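Cry37AA1 (Bacillus thuringiensis, PDB 4RHZ) probably acts as the small, calcium-binding partner in a two-component insecticidal toxin, forming a complex with the aerolysin-type protein Cry23Aa1. Local coordinates at residues B[8-13]-B[117-122]; B[27-32]-B[71-76]. One frame throughout, in Å; residues are numbered along the deposited sequence.

Interaction 1: B[8-13]-B[117-122]; sequences FTINFY and VTIKYS
Strands 8-13 and 117-122 run antiparallel, at 166°, and have two quite different faces. Four backbone hydrogen bonds join them, two in the Thr9–Lys120 pair and two in the Asn11–Thr118 pair. The bond from Thr9 N to Lys120 O is the shortest, 2.8 Å, and nearly straight at 168°. CA-H...O contacts add to this ladder, such as Ile10 CA to Thr118 O at 3.3 Å. The tight face carries Phe8, Ile10, Phe12, Val117, Ile119 and Tyr121, all buried. Ile10 CG2, anti to its backbone N, meets Val117 CG1 at 3.8 Å and also lies over one face of the Phe12 ring. Phe8 and Tyr121 lie side by side. Phe8 CD2 touches Tyr121 CB at 3.7 Å, and the Phe8 ring turns an edge to Ile119 CG2. The other face is looser and wet. Thr118 OG1 sits in the crowded position between backbone N and carbonyl carbon (chi1 71°). There it holds two waters. One is also 2.5 Å from Tyr13 OH, and the other donates to Thr9 O at 2.9 Å. A third water bonds Thr9 OG1 at 2.6 Å and makes a weak bond to Lys120 O. The Lys120 chain is extended and passes Thr9 with its CD, and it packs on Glu48 of the Cry23AA1 chain. This pair forms the middle of a four-stranded antiparallel sheet. Strand 55-62 flanks 4-13, strand 105-110 flanks 115-125, and Met73 and Phe75 of strand 73-81 pack on the apolar face.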
loop_
_atom_site.group_PDB
_atom_site.type_symbol
_atom_site.label_atom_id
_atom_site.label_comp_id
_atom_site.label_asym_id
_atom_site.label_seq_id
_atom_site.Cartn_x
_atom_site.Cartn_y
_atom_site.Cartn_z
ATOM N N PHE B 8 -0.914 -16.105 13.192
ATOM C CA PHE B 8 -1.834 -15.035 13.145
ATOM C C PHE B 8 -1.134 -13.864 13.754
ATOM O O PHE B 8 -0.549 -13.993 14.838
ATOM C CB PHE B 8 -3.095 -15.405 13.997
ATOM C CG PHE B 8 -3.829 -16.609 13.441
ATOM C CD1 PHE B 8 -3.597 -17.894 13.955
ATOM C CD2 PHE B 8 -4.643 -16.480 12.325
ATOM C CE1 PHE B 8 -4.200 -18.994 13.403
ATOM C CE2 PHE B 8 -5.270 -17.586 11.751
ATOM C CZ PHE B 8 -5.060 -18.843 12.297
ATOM N N THR B 9 -1.208 -12.704 13.090
ATOM C CA THR B 9 -0.632 -11.504 13.728
ATOM C C THR B 9 -1.715 -10.507 13.847
ATOM O O THR B 9 -2.214 -10.058 12.854
ATOM C CB THR B 9 0.498 -10.898 12.878
ATOM O OG1 THR B 9 1.466 -11.911 12.670
ATOM C CG2 THR B 9 1.143 -9.717 13.601
ATOM N N ILE B 10 -2.043 -10.136 15.059
ATOM C CA ILE B 10 -3.163 -9.346 15.278
ATOM C C ILE B 10 -2.719 -8.003 15.836
ATOM O O ILE B 10 -1.888 -7.973 16.771
ATOM C CB ILE B 10 -4.031 -10.027 16.370
ATOM C CG1 ILE B 10 -4.385 -11.494 15.966
ATOM C CG2 ILE B 10 -5.195 -9.173 16.708
ATOM C CD1 ILE B 10 -5.199 -12.226 17.013
ATOM N N ASN B 11 -3.307 -6.901 15.310
ATOM C CA ASN B 11 -3.032 -5.573 15.809
ATOM C C ASN B 11 -4.257 -4.878 16.253
ATOM O O ASN B 11 -5.264 -4.908 15.538
ATOM C CB ASN B 11 -2.360 -4.770 14.710
ATOM C CG ASN B 11 -0.890 -5.042 14.664
ATOM O OD1 ASN B 11 -0.180 -4.569 15.519
ATOM N ND2 ASN B 11 -0.430 -5.855 13.722
ATOM N N PHE B 12 -4.171 -4.238 17.429
ATOM C CA PHE B 12 -5.273 -3.555 18.045
ATOM C C PHE B 12 -5.076 -2.036 17.973
ATOM O O PHE B 12 -3.998 -1.572 18.190
ATOM C CB PHE B 12 -5.362 -3.967 19.501
ATOM C CG PHE B 12 -5.491 -5.479 19.726
ATOM C CD1 PHE B 12 -4.349 -6.288 19.834
ATOM C CD2 PHE B 12 -6.774 -6.074 19.879
ATOM C CE1 PHE B 12 -4.475 -7.670 20.071
ATOM C CE2 PHE B 12 -6.917 -7.424 20.126
ATOM C CZ PHE B 12 -5.767 -8.254 20.229
ATOM N N TYR B 13 -6.141 -1.258 17.738
ATOM C CA TYR B 13 -6.041 0.181 17.561
ATOM C C TYR B 13 -7.188 0.795 18.296
ATOM O O TYR B 13 -8.301 0.254 18.207
ATOM C CB TYR B 13 -6.142 0.544 16.084
ATOM C CG TYR B 13 -5.041 -0.006 15.272
ATOM C CD1 TYR B 13 -3.837 0.714 15.090
ATOM C CD2 TYR B 13 -5.167 -1.249 14.687
ATOM C CE1 TYR B 13 -2.745 0.155 14.296
ATOM C CE2 TYR B 13 -4.166 -1.778 13.896
ATOM C CZ TYR B 13 -2.929 -1.087 13.711
ATOM O OH TYR B 13 -1.935 -1.673 12.911
ATOM N N VAL B 117 -9.466 -3.591 14.563
ATOM C CA VAL B 117 -8.457 -4.632 14.714
ATOM C C VAL B 117 -8.058 -5.113 13.348
ATOM O O VAL B 117 -8.927 -5.100 12.458
ATOM C CB VAL B 117 -9.076 -5.838 15.462
ATOM C CG1 VAL B 117 -8.114 -6.970 15.556
ATOM C CG2 VAL B 117 -9.496 -5.438 16.863
ATOM N N THR B 118 -6.796 -5.536 13.142
ATOM C CA THR B 118 -6.449 -6.122 11.898
ATOM C C THR B 118 -5.827 -7.521 12.134
ATOM O O THR B 118 -5.272 -7.789 13.213
ATOM C CB THR B 118 -5.432 -5.275 11.100
ATOM O OG1 THR B 118 -4.142 -5.334 11.716
ATOM C CG2 THR B 118 -5.883 -3.815 10.830
ATOM N N ILE B 119 -5.924 -8.439 11.156
ATOM C CA ILE B 119 -5.391 -9.755 11.350
ATOM C C ILE B 119 -4.741 -10.180 10.088
ATOM O O ILE B 119 -5.317 -10.085 9.006
ATOM C CB ILE B 119 -6.531 -10.820 11.668
ATOM C CG1 ILE B 119 -7.178 -10.570 13.010
ATOM C CG2 ILE B 119 -5.958 -12.231 11.868
ATOM C CD1 ILE B 119 -8.407 -9.924 12.913
ATOM N N LYS B 120 -3.553 -10.727 10.214
ATOM C CA LYS B 120 -2.781 -11.193 9.086
ATOM C C LYS B 120 -2.476 -12.620 9.409
ATOM O O LYS B 120 -2.338 -12.909 10.579
ATOM C CB LYS B 120 -1.475 -10.412 9.171
ATOM C CG LYS B 120 -0.360 -10.960 8.414
ATOM C CD LYS B 120 0.959 -10.285 8.840
ATOM C CE LYS B 120 2.074 -10.770 7.918
ATOM N NZ LYS B 120 3.410 -10.320 8.431
ATOM N N TYR B 121 -2.386 -13.522 8.426
ATOM C CA TYR B 121 -2.060 -14.887 8.766
ATOM C C TYR B 121 -1.229 -15.490 7.691
ATOM O O TYR B 121 -1.329 -15.043 6.574
ATOM C CB TYR B 121 -3.334 -15.750 8.989
ATOM C CG TYR B 121 -4.167 -16.110 7.768
ATOM C CD1 TYR B 121 -4.127 -17.398 7.238
ATOM C CD2 TYR B 121 -5.026 -15.176 7.174
ATOM C CE1 TYR B 121 -4.907 -17.759 6.129
ATOM C CE2 TYR B 121 -5.870 -15.549 6.084
ATOM C CZ TYR B 121 -5.794 -16.839 5.576
ATOM O OH TYR B 121 -6.578 -17.181 4.470
ATOM N N SER B 122 -0.447 -16.520 8.038
ATOM C CA SER B 122 0.336 -17.272 7.066
ATOM C C SER B 122 0.390 -18.735 7.478
ATOM O O SER B 122 0.179 -19.070 8.652
ATOM C CB SER B 122 1.787 -16.727 6.967
ATOM O OG SER B 122 2.445 -16.761 8.225
HETATM O O HOH W 1 0.911 -13.668 10.862
HETATM O O HOH W 2 -2.314 -7.326 11.940
HETATM O O HOH W 3 -2.448 -3.197 10.995
#

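Interaction 2: B[27-32]-B[71-76]; sequences IKAYLT and NQMCFY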
loop_
_atom_site.group_PDB
_atom_site.type_symbol
_atom_site.label_atom_id
_atom_site.label_comp_id
_atom_site.label_asym_id
_atom_site.label_seq_id
_atom_site.Cartn_x
_atom_site.Cartn_y
_atom_site.Cartn_z
ATOM N N ILE B 27 -11.164 -13.075 19.657
ATOM C CA ILE B 27 -11.221 -13.095 18.211
ATOM C C ILE B 27 -11.180 -14.579 17.787
ATOM O O ILE B 27 -10.411 -15.421 18.352
ATOM C CB ILE B 27 -10.039 -12.305 17.557
ATOM C CG1 ILE B 27 -10.103 -10.802 17.957
ATOM C CG2 ILE B 27 -10.008 -12.453 15.993
ATOM C CD1 ILE B 27 -8.720 -10.110 17.883
ATOM N N LYS B 28 -11.999 -14.913 16.808
ATOM C CA LYS B 28 -12.094 -16.295 16.351
ATOM C C LYS B 28 -11.974 -16.356 14.857
ATOM O O LYS B 28 -12.254 -15.391 14.179
ATOM C CB LYS B 28 -13.438 -16.892 16.725
ATOM C CG LYS B 28 -13.586 -17.056 18.226
ATOM C CD LYS B 28 -14.951 -17.650 18.549
ATOM C CE LYS B 28 -15.165 -17.699 20.054
ATOM N NZ LYS B 28 -16.534 -18.253 20.345
ATOM N N ALA B 29 -11.612 -17.516 14.368
ATOM C CA ALA B 29 -11.515 -17.771 12.964
ATOM C C ALA B 29 -12.283 -19.071 12.613
ATOM O O ALA B 29 -12.566 -19.905 13.514
ATOM C CB ALA B 29 -10.066 -17.945 12.637
ATOM N N TYR B 30 -12.531 -19.270 11.323
ATOM C CA TYR B 30 -12.970 -20.557 10.808
ATOM C C TYR B 30 -12.581 -20.602 9.356
ATOM O O TYR B 30 -12.428 -19.542 8.723
ATOM C CB TYR B 30 -14.518 -20.738 10.954
ATOM C CG TYR B 30 -15.426 -19.714 10.218
ATOM C CD1 TYR B 30 -15.912 -19.975 8.967
ATOM C CD2 TYR B 30 -15.833 -18.550 10.821
ATOM C CE1 TYR B 30 -16.716 -19.058 8.274
ATOM C CE2 TYR B 30 -16.682 -17.647 10.174
ATOM C CZ TYR B 30 -17.110 -17.919 8.891
ATOM O OH TYR B 30 -17.916 -17.050 8.193
ATOM N N LEU B 31 -12.477 -21.791 8.786
ATOM C CA LEU B 31 -12.210 -21.907 7.368
ATOM C C LEU B 31 -13.440 -21.690 6.492
ATOM O O LEU B 31 -13.571 -20.635 5.822
ATOM C CB LEU B 31 -11.544 -23.241 7.038
ATOM C CG LEU B 31 -10.020 -23.297 7.299
ATOM C CD1 LEU B 31 -9.562 -22.604 8.558
ATOM C CD2 LEU B 31 -9.484 -24.776 7.323
ATOM N N THR B 32 -14.353 -22.660 6.489
ATOM C CA THR B 32 -15.494 -22.548 5.569
ATOM C C THR B 32 -16.795 -22.711 6.262
ATOM O O THR B 32 -17.832 -22.269 5.725
ATOM C CB THR B 32 -15.409 -23.537 4.436
ATOM O OG1 THR B 32 -15.164 -24.815 4.988
ATOM C CG2 THR B 32 -14.162 -23.205 3.489
ATOM N N ASN B 71 -7.098 -21.787 1.476
ATOM C CA ASN B 71 -7.249 -20.701 0.526
ATOM C C ASN B 71 -8.021 -19.536 1.157
ATOM O O ASN B 71 -8.150 -18.477 0.563
ATOM C CB ASN B 71 -8.099 -21.247 -0.645
ATOM C CG ASN B 71 -9.464 -21.851 -0.164
ATOM O OD1 ASN B 71 -9.518 -22.751 0.698
ATOM N ND2 ASN B 71 -10.555 -21.342 -0.723
ATOM N N GLN B 72 -8.599 -19.770 2.328
ATOM C CA GLN B 72 -9.633 -18.889 2.865
ATOM C C GLN B 72 -9.707 -18.957 4.384
ATOM O O GLN B 72 -9.677 -20.032 4.962
ATOM C CB GLN B 72 -11.024 -19.305 2.302
ATOM C CG GLN B 72 -12.235 -18.549 2.814
ATOM C CD GLN B 72 -13.581 -18.989 2.124
ATOM O OE1 GLN B 72 -13.728 -18.947 0.883
ATOM N NE2 GLN B 72 -14.536 -19.421 2.937
ATOM N N MET B 73 -9.914 -17.815 5.036
ATOM C CA MET B 73 -10.100 -17.856 6.443
ATOM C C MET B 73 -10.940 -16.687 6.795
ATOM O O MET B 73 -10.781 -15.614 6.189
ATOM C CB MET B 73 -8.702 -17.868 7.087
ATOM C CG MET B 73 -8.728 -17.905 8.574
ATOM S SD MET B 73 -7.557 -19.055 9.404
ATOM C CE MET B 73 -6.402 -19.658 8.320
ATOM N N CYS B 74 -11.866 -16.866 7.742
ATOM C CA CYS B 74 -12.825 -15.860 8.041
ATOM C C CYS B 74 -12.656 -15.499 9.474
ATOM O O CYS B 74 -12.377 -16.375 10.268
ATOM C CB CYS B 74 -14.245 -16.385 7.749
ATOM S SG CYS B 74 -14.506 -16.769 5.998
ATOM N N PHE B 75 -12.820 -14.221 9.850
ATOM C CA PHE B 75 -12.448 -13.820 11.210
ATOM C C PHE B 75 -13.546 -12.968 11.774
ATOM O O PHE B 75 -14.204 -12.230 11.021
ATOM C CB PHE B 75 -11.149 -12.986 11.204
ATOM C CG PHE B 75 -9.948 -13.694 10.665
ATOM C CD1 PHE B 75 -9.599 -13.571 9.321
ATOM C CD2 PHE B 75 -9.127 -14.440 11.501
ATOM C CE1 PHE B 75 -8.473 -14.242 8.792
ATOM C CE2 PHE B 75 -7.927 -15.079 11.008
ATOM C CZ PHE B 75 -7.621 -15.023 9.654
ATOM N N TYR B 76 -13.716 -12.983 13.088
ATOM C CA TYR B 76 -14.589 -11.985 13.738
ATOM C C TYR B 76 -14.229 -11.872 15.164
ATOM O O TYR B 76 -13.565 -12.755 15.702
ATOM C CB TYR B 76 -16.058 -12.399 13.652
ATOM C CG TYR B 76 -16.464 -13.690 14.412
ATOM C CD1 TYR B 76 -17.152 -13.601 15.599
ATOM C CD2 TYR B 76 -16.198 -14.963 13.900
ATOM C CE1 TYR B 76 -17.586 -14.732 16.273
ATOM C CE2 TYR B 76 -16.610 -16.118 14.586
ATOM C CZ TYR B 76 -17.319 -15.960 15.756
ATOM O OH TYR B 76 -17.771 -17.008 16.478
HETATM O O HOH W 4 -18.847 -16.408 19.695
#
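Gln72 NE2 is gripped by two hydrogen bonds. One goes to Leu31 O at 3.3 Å, on a carbonyl lone pair. The other goes to Thr247 O of the Cry23AA1 chain, and Tyr30 OH bonds OG1 of the same Thr247, so this face also serves the complex. Gln72 CG lies anti to the backbone N and the chain is extended beyond it, which carries the amide to the interface. Next to it, strands 27-30 and 73-76 pair antiparallel through four backbone hydrogen bonds. Lys28 N to Tyr76 O is the straightest, 2.9 Å at 174°, and lies nearly along the C=O axis. Tyr30 and Cys74 form the other hydrogen-bonded pair. The Tyr30 ring leaves the backbone in the crowded position (chi1 60°) and leans across to its partner. Cys74 CB lies over one ring face, 3.6 Å from the centroid of Tyr30, as a CH-pi contact. Cys74 SG, disulfide-bonded to Cys99, is oblique to the same ring. Tyr76 adopts the same crowded torsion (chi1 65°) and receives Lys28 CB over one ring face. Lys28 CD runs past to Tyr76 OH, itself bonded to Asp37, at 3.6 Å. Lys28 NZ gives a hydrogen bond to a water. On the reverse face Ala29 CB meets Phe75 CD2 at 3.8 Å. The pair is the middle of one antiparallel sheet of a sandwich consistent with the C2 fold, with 38-43 and 89-100 as outer strands, and Ile27, Met73 and Phe75 pack against strands 4-13 and 115-125 of the facing sheet.

Interactions 1 and 2 are the central strand pairs of two four-stranded antiparallel sheets. The sheets pack face to face as a beta-sandwich, in keeping with the C2-type fold. Along the chain the order is 8-13, 27-32, 71-76, 117-122, so the outer two segments pair in one sheet and the inner two in the other. The centres lie about 12 Å apart, and the side chains meet between the sheets. Phe8 CE2 touches Met73 SD at 3.6 Å. The two pairs thus build a shared core. Interaction 2 also places polar groups against Cry23Aa1. It lies away from the calcium site, and in interaction 1 the side chain of Tyr13 is about 11 Å from the ion.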